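Local structure of putative mandelate racemase (Zymomonas mobilis, 2OX4) at the interface of chains A and B and the interface of chains A and C. The protein is a magnesium-binding member of the enolase superfamily, of the mandelate racemase/muconate lactonizing enzyme type, and is a putative dehydratase. Numbering follows the deposited sequence. Chains: chain A/B/C, Putative mandelate racemase.

Contact 1: the interface of chains A and B. Residues chain A 222-223; chain B 262, 282, 285, 310-311.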
ATOM      1  N   LEU A 222       6.760   0.674  22.500  1.00 11.04           N
ATOM      2  CA  LEU A 222       5.427   0.272  22.059  1.00 12.27           C
ATOM      3  C   LEU A 222       4.891  -0.952  22.826  1.00 11.37           C
ATOM      4  O   LEU A 222       3.705  -1.009  23.136  1.00 11.77           O
ATOM      5  CB  LEU A 222       5.356   0.111  20.535  1.00 17.48           C
ATOM      6  CG  LEU A 222       5.735  -1.181  19.823  1.00 26.53           C
ATOM      7  CD1 LEU A 222       4.531  -2.082  19.680  1.00 27.85           C
ATOM      8  CD2 LEU A 222       6.291  -0.864  18.447  1.00 37.23           C
ATOM      9  N   VAL A 223       5.775  -1.891  23.167  1.00 10.74           N
ATOM     10  CA  VAL A 223       5.358  -3.138  23.824  1.00 11.72           C
ATOM     11  C   VAL A 223       4.832  -2.868  25.243  1.00 10.01           C
ATOM     12  O   VAL A 223       3.694  -3.227  25.586  1.00  9.12           O
ATOM     13  CB  VAL A 223       6.501  -4.177  23.832  1.00 14.80           C
ATOM     14  CG1 VAL A 223       6.055  -5.465  24.540  1.00 12.46           C
ATOM     15  CG2 VAL A 223       6.925  -4.510  22.391  1.00 10.93           C
TER
ATOM     16  N   PRO B 262       2.338 -10.525  23.249  1.00 10.16           N
ATOM     17  CA  PRO B 262       3.553 -10.292  22.448  1.00 10.89           C
ATOM     18  C   PRO B 262       4.066 -11.556  21.776  1.00 11.27           C
ATOM     19  O   PRO B 262       4.027 -12.645  22.361  1.00  8.43           O
ATOM     20  CB  PRO B 262       4.585  -9.795  23.470  1.00  8.84           C
ATOM     21  CG  PRO B 262       3.727  -9.187  24.585  1.00 12.85           C
ATOM     22  CD  PRO B 262       2.511 -10.100  24.654  1.00 11.79           C
ATOM     23  N   ARG B 282       6.674  -5.222  11.548  1.00  9.64           N
ATOM     24  CA  ARG B 282       6.669  -5.117  13.017  1.00  9.52           C
ATOM     25  C   ARG B 282       5.889  -6.260  13.706  1.00 10.71           C
ATOM     26  O   ARG B 282       5.115  -6.036  14.639  1.00 11.74           O
ATOM     27  CB  ARG B 282       6.220  -3.707  13.474  1.00 12.71           C
ATOM     28  CG  ARG B 282       6.377  -3.388  14.989  1.00 10.91           C
ATOM     29  CD  ARG B 282       7.747  -3.769  15.528  1.00 11.26           C
ATOM     30  NE  ARG B 282       7.890  -3.680  16.996  1.00 11.67           N
ATOM     31  CZ  ARG B 282       7.281  -4.478  17.881  1.00 10.20           C
ATOM     32  NH1 ARG B 282       7.547  -4.348  19.180  1.00  9.86           N
ATOM     33  NH2 ARG B 282       6.412  -5.406  17.486  1.00 13.37           N
ATOM     34  N   ASP B 285       7.783  -9.092  18.562  1.00  8.21           N
ATOM     35  CA  ASP B 285       8.097  -8.223  19.705  1.00  8.21           C
ATOM     36  C   ASP B 285       9.431  -8.584  20.359  1.00  9.36           C
ATOM     37  O   ASP B 285      10.144  -7.715  20.876  1.00  8.30           O
ATOM     38  CB  ASP B 285       6.952  -8.304  20.721  1.00  8.24           C
ATOM     39  CG  ASP B 285       5.640  -7.808  20.130  1.00 13.45           C
ATOM     40  OD1 ASP B 285       4.749  -8.641  19.864  1.00 11.81           O
ATOM     41  OD2 ASP B 285       5.546  -6.589  19.864  1.00 12.24           O
ATOM     42  N   PHE B 310      13.096  -0.672  15.774  1.00  7.24           N
ATOM     43  CA  PHE B 310      11.693  -1.033  15.685  1.00  6.64           C
ATOM     44  C   PHE B 310      11.085  -1.314  17.070  1.00  6.86           C
ATOM     45  O   PHE B 310       9.954  -1.807  17.157  1.00  9.36           O
ATOM     46  CB  PHE B 310      11.538  -2.254  14.765  1.00  8.50           C
ATOM     47  CG  PHE B 310      11.918  -1.968  13.334  1.00 11.83           C
ATOM     48  CD1 PHE B 310      10.979  -1.474  12.441  1.00 12.00           C
ATOM     49  CD2 PHE B 310      13.220  -2.185  12.892  1.00 12.34           C
ATOM     50  CE1 PHE B 310      11.339  -1.194  11.114  1.00 11.61           C
ATOM     51  CE2 PHE B 310      13.587  -1.908  11.571  1.00 12.13           C
ATOM     52  CZ  PHE B 310      12.641  -1.411  10.693  1.00 11.43           C
ATOM     53  N   GLU B 311      11.826  -0.964  18.128  1.00  7.67           N
ATOM     54  CA  GLU B 311      11.415  -1.216  19.528  1.00  8.25           C
ATOM     55  C   GLU B 311      11.087  -2.703  19.737  1.00  7.99           C
ATOM     56  O   GLU B 311      10.016  -3.089  20.244  1.00  9.52           O
ATOM     57  CB  GLU B 311      10.273  -0.273  19.982  1.00  6.37           C
ATOM     58  CG  GLU B 311      10.746   1.192  20.091  1.00  9.90           C
ATOM     59  CD  GLU B 311       9.660   2.193  20.493  1.00 16.92           C
ATOM     60  OE1 GLU B 311       8.452   1.853  20.422  1.00 12.89           O
ATOM     61  OE2 GLU B 311      10.040   3.337  20.876  1.00 18.53           O
TER
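A:Leu222 and A:Val223 press against B:Arg282 and B:Glu311 in a patch of an interface between identical chains that do not face each other with exact two-fold symmetry; in the deposited octamer it joins chain A to chain B, although the coordinates alone do not prove that this octamer is the biological form. The patch is small, hiding 163 Å² in sum, and combines a backbone-to-carboxylate hydrogen bond with apolar cover. In that bond the backbone N of A:Leu222 donates to the carboxylate oxygen OE1 of B:Glu311 at 2.9 Å. The donor comes obliquely from above the carboxylate plane (51° out of it). Because this N belongs to the first residue of helix 222-232, the acid probably caps the helix start, where the helix dipole would be expected to welcome negative charge. Below it, the isobutyl group of A:Leu222 lies over one face of the B:Arg282 guanidinium, CD1 standing 3.8 Å above the plane toward its rim. A chi1 of 86° holds CG between the backbone N and the carbonyl carbon, bringing both methyls down onto the arginine. A:Val223 meets the same group at its edge, with CG2 in plane and 3.3 Å from NH1. Chain B fixes this platform: NE of B:Arg282 donates to the carbonyl O of B:Phe310 at 2.8 Å, NH1 bonds the carbonyl O of B:Glu311, and NH1 and NH2 both grip OD2 of B:Asp285, NH2 forming a salt bridge. A leucine in place of B:Arg282 would probably leave the B:Asp285 carboxylate without its cationic mate and the two carbonyls without these donors, freeing the loop that carries B:Glu311. In the fold, the start of a chain A helix meets chain B loops, B:Phe310 and B:Glu311 lying between helix 296-309 and strand 313-314.

Contact 2: the interface of chains A and C. Residues chain A 54, 57-58, 61, 80-81, 83; chain C 46-47.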
ATOM      1  N   ILE A  54      23.508  27.562  19.742  1.00 11.95           N
ATOM      2  CA  ILE A  54      22.784  27.779  18.472  1.00  9.22           C
ATOM      3  C   ILE A  54      22.251  29.204  18.347  1.00  7.66           C
ATOM      4  O   ILE A  54      22.306  29.810  17.264  1.00 10.01           O
ATOM      5  CB  ILE A  54      21.673  26.697  18.191  1.00 14.06           C
ATOM      6  CG1 ILE A  54      21.391  26.600  16.686  1.00 16.77           C
ATOM      7  CG2 ILE A  54      20.363  26.998  18.950  1.00  7.37           C
ATOM      8  CD1 ILE A  54      22.454  25.871  15.882  1.00 11.85           C
ATOM      9  N   ASP A  57      25.103  31.444  17.341  1.00 10.48           N
ATOM     10  CA  ASP A  57      25.461  31.281  15.930  1.00 12.69           C
ATOM     11  C   ASP A  57      24.436  31.902  14.989  1.00 10.83           C
ATOM     12  O   ASP A  57      24.799  32.574  14.021  1.00 11.07           O
ATOM     13  CB  ASP A  57      25.672  29.805  15.599  1.00 12.45           C
ATOM     14  CG  ASP A  57      26.945  29.261  16.198  1.00 17.20           C
ATOM     15  OD1 ASP A  57      27.784  30.059  16.688  1.00 18.82           O
ATOM     16  OD2 ASP A  57      27.098  28.038  16.203  1.00 14.88           O
ATOM     17  N   TYR A  58      23.153  31.686  15.284  1.00 12.10           N
ATOM     18  CA  TYR A  58      22.085  32.272  14.470  1.00  9.93           C
ATOM     19  C   TYR A  58      22.073  33.799  14.536  1.00  9.56           C
ATOM     20  O   TYR A  58      21.691  34.459  13.572  1.00 12.88           O
ATOM     21  CB  TYR A  58      20.707  31.739  14.892  1.00 11.52           C
ATOM     22  CG  TYR A  58      20.402  30.303  14.487  1.00 11.15           C
ATOM     23  CD1 TYR A  58      19.213  29.700  14.898  1.00 12.58           C
ATOM     24  CD2 TYR A  58      21.293  29.547  13.714  1.00 10.51           C
ATOM     25  CE1 TYR A  58      18.904  28.394  14.551  1.00 15.68           C
ATOM     26  CE2 TYR A  58      20.982  28.224  13.348  1.00 14.41           C
ATOM     27  CZ  TYR A  58      19.780  27.661  13.779  1.00 12.20           C
ATOM     28  OH  TYR A  58      19.440  26.358  13.471  1.00 16.16           O
ATOM     29  N   LEU A  61      23.453  35.998  11.767  1.00 17.60           N
ATOM     30  CA  LEU A  61      22.660  36.076  10.551  1.00 16.72           C
ATOM     31  C   LEU A  61      21.494  37.060  10.714  1.00 19.79           C
ATOM     32  O   LEU A  61      20.842  37.419   9.732  1.00 21.11           O
ATOM     33  CB  LEU A  61      22.100  34.684  10.206  1.00 21.08           C
ATOM     34  CG  LEU A  61      22.984  33.676   9.454  1.00 22.17           C
ATOM     35  CD1 LEU A  61      24.247  33.317  10.225  1.00 32.05           C
ATOM     36  CD2 LEU A  61      22.175  32.419   9.157  1.00 19.09           C
ATOM     37  N   LYS A  80      19.681  28.493   4.811  1.00  9.18           N
ATOM     38  CA  LYS A  80      20.988  29.137   4.623  1.00 11.97           C
ATOM     39  C   LYS A  80      22.032  28.837   5.703  1.00 13.11           C
ATOM     40  O   LYS A  80      23.167  29.314   5.620  1.00 14.14           O
ATOM     41  CB  LYS A  80      20.839  30.652   4.431  1.00 10.63           C
ATOM     42  CG  LYS A  80      20.007  31.061   3.227  1.00 13.16           C
ATOM     43  CD  LYS A  80      20.721  30.775   1.921  1.00 20.19           C
ATOM     44  CE  LYS A  80      19.859  31.194   0.732  1.00 27.45           C
ATOM     45  NZ  LYS A  80      20.451  30.760  -0.563  1.00 35.68           N
ATOM     46  N   THR A  81      21.661  28.018   6.683  1.00  8.23           N
ATOM     47  CA  THR A  81      22.558  27.623   7.768  1.00 11.60           C
ATOM     48  C   THR A  81      23.266  26.297   7.473  1.00 13.26           C
ATOM     49  O   THR A  81      24.179  25.897   8.210  1.00 11.69           O
ATOM     50  CB  THR A  81      21.779  27.469   9.070  1.00 14.04           C
ATOM     51  OG1 THR A  81      20.686  26.550   8.869  1.00 10.86           O
ATOM     52  CG2 THR A  81      21.247  28.845   9.535  1.00 12.84           C
ATOM     53  N   TRP A  83      22.686  23.357   8.275  1.00  9.38           N
ATOM     54  CA  TRP A  83      22.141  22.373   9.226  1.00 12.70           C
ATOM     55  C   TRP A  83      20.627  22.427   9.411  1.00  8.82           C
ATOM     56  O   TRP A  83      20.018  21.435   9.809  1.00 10.73           O
ATOM     57  CB  TRP A  83      22.928  22.377  10.549  1.00  8.93           C
ATOM     58  CG  TRP A  83      24.373  22.289  10.214  1.00 10.02           C
ATOM     59  CD1 TRP A  83      25.306  23.291  10.291  1.00  9.95           C
ATOM     60  CD2 TRP A  83      25.038  21.167   9.617  1.00 11.71           C
ATOM     61  NE1 TRP A  83      26.519  22.847   9.806  1.00 14.19           N
ATOM     62  CE2 TRP A  83      26.384  21.545   9.395  1.00 17.74           C
ATOM     63  CE3 TRP A  83      24.631  19.870   9.266  1.00  8.33           C
ATOM     64  CZ2 TRP A  83      27.325  20.674   8.836  1.00 15.58           C
ATOM     65  CZ3 TRP A  83      25.577  19.004   8.713  1.00 13.56           C
ATOM     66  CH2 TRP A  83      26.905  19.415   8.503  1.00 14.61           C
TER
ATOM     67  N   VAL C  46      26.341  26.969   9.827  1.00 14.82           N
ATOM     68  CA  VAL C  46      26.061  27.757  11.021  1.00 12.91           C
ATOM     69  C   VAL C  46      25.580  26.801  12.098  1.00 14.53           C
ATOM     70  O   VAL C  46      24.545  26.145  11.934  1.00 13.40           O
ATOM     71  CB  VAL C  46      24.974  28.824  10.741  1.00 15.48           C
ATOM     72  CG1 VAL C  46      24.749  29.704  11.972  1.00 14.15           C
ATOM     73  CG2 VAL C  46      25.343  29.661   9.537  1.00 14.40           C
ATOM     74  N   GLY C  47      26.322  26.710  13.199  1.00 11.63           N
ATOM     75  CA  GLY C  47      25.891  25.865  14.322  1.00 10.55           C
ATOM     76  C   GLY C  47      26.998  25.263  15.167  1.00 12.96           C
ATOM     77  O   GLY C  47      26.728  24.577  16.150  1.00 12.91           O
TER
HETATM   78  O   HOH W   1      21.598  25.472  11.520  1.00 24.79           O
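C:Val46 is the plug of this contact: with 116 Å² of its surface hidden by chain A, it accounts for over half of the 213 Å² buried in the patch. Its isopropyl group enters between helix 48-62 and the segment around A:Thr81. With CG1 anti to the backbone N (chi1 -176°), that methyl points at the helix, 3.7 Å from CB of A:Asp57, and lies in plane at the edge of the A:Tyr58 ring. The other methyl, CG2, lies 3.9 Å from CD1 of A:Leu61, whose side chain runs past the valine in the opposite direction. A:Thr81 covers another flank, crossing C:Val46 at about a right angle, with its CB 3.9 Å from CB of the valine. The tyrosine ring is itself backed on one face by A:Ile54, whose CG1 stands 3.5 Å above the plane and whose CD1 reaches across to C:Gly47, 3.8 Å from its CA.

The backbone of C:Val46 is held by polar contacts. Its N donates to the carbonyl O of A:Thr81 at 2.9 Å, nearly straight at the hydrogen (171°). Its carbonyl O is bridged less directly: water 1 lies 3.1 Å from C:Val46 O and also bonds A:Tyr58 OH and A:Thr81 OG1. This water-mediated side is the looser one, its polar groups joined by an ordered water and not bonded directly. A:Trp83 borders the valine backbone with its ring edge, CD1 lying 3.4 Å from C:Val46 O.

A two-fold axis relates the chains, and the matching socket on chain C should receive the same valine of chain A in turn. The site thus appears to lock two N-terminal domains reciprocally, in a dimer that is plausible but not established by the crystal alone.

The centres of the C-alpha atoms of contact 1 and contact 2 lie about 37 Å apart, and the two share no residue or secondary-structure element. Chain A takes part in both: it offers helix 222-232 of the enolase C-terminal-like region to chain B in contact 1, and helix 48-62 with A:Thr81 and the 3-10 helix 83-85 of the N-terminal region to chain C in contact 2. One subunit thereby touches two neighbours through separate surfaces. Contact 2 belongs to a two-fold interface and contact 1 to one that is not exactly so, a combination that could join pairs into the deposited eight-chain assembly.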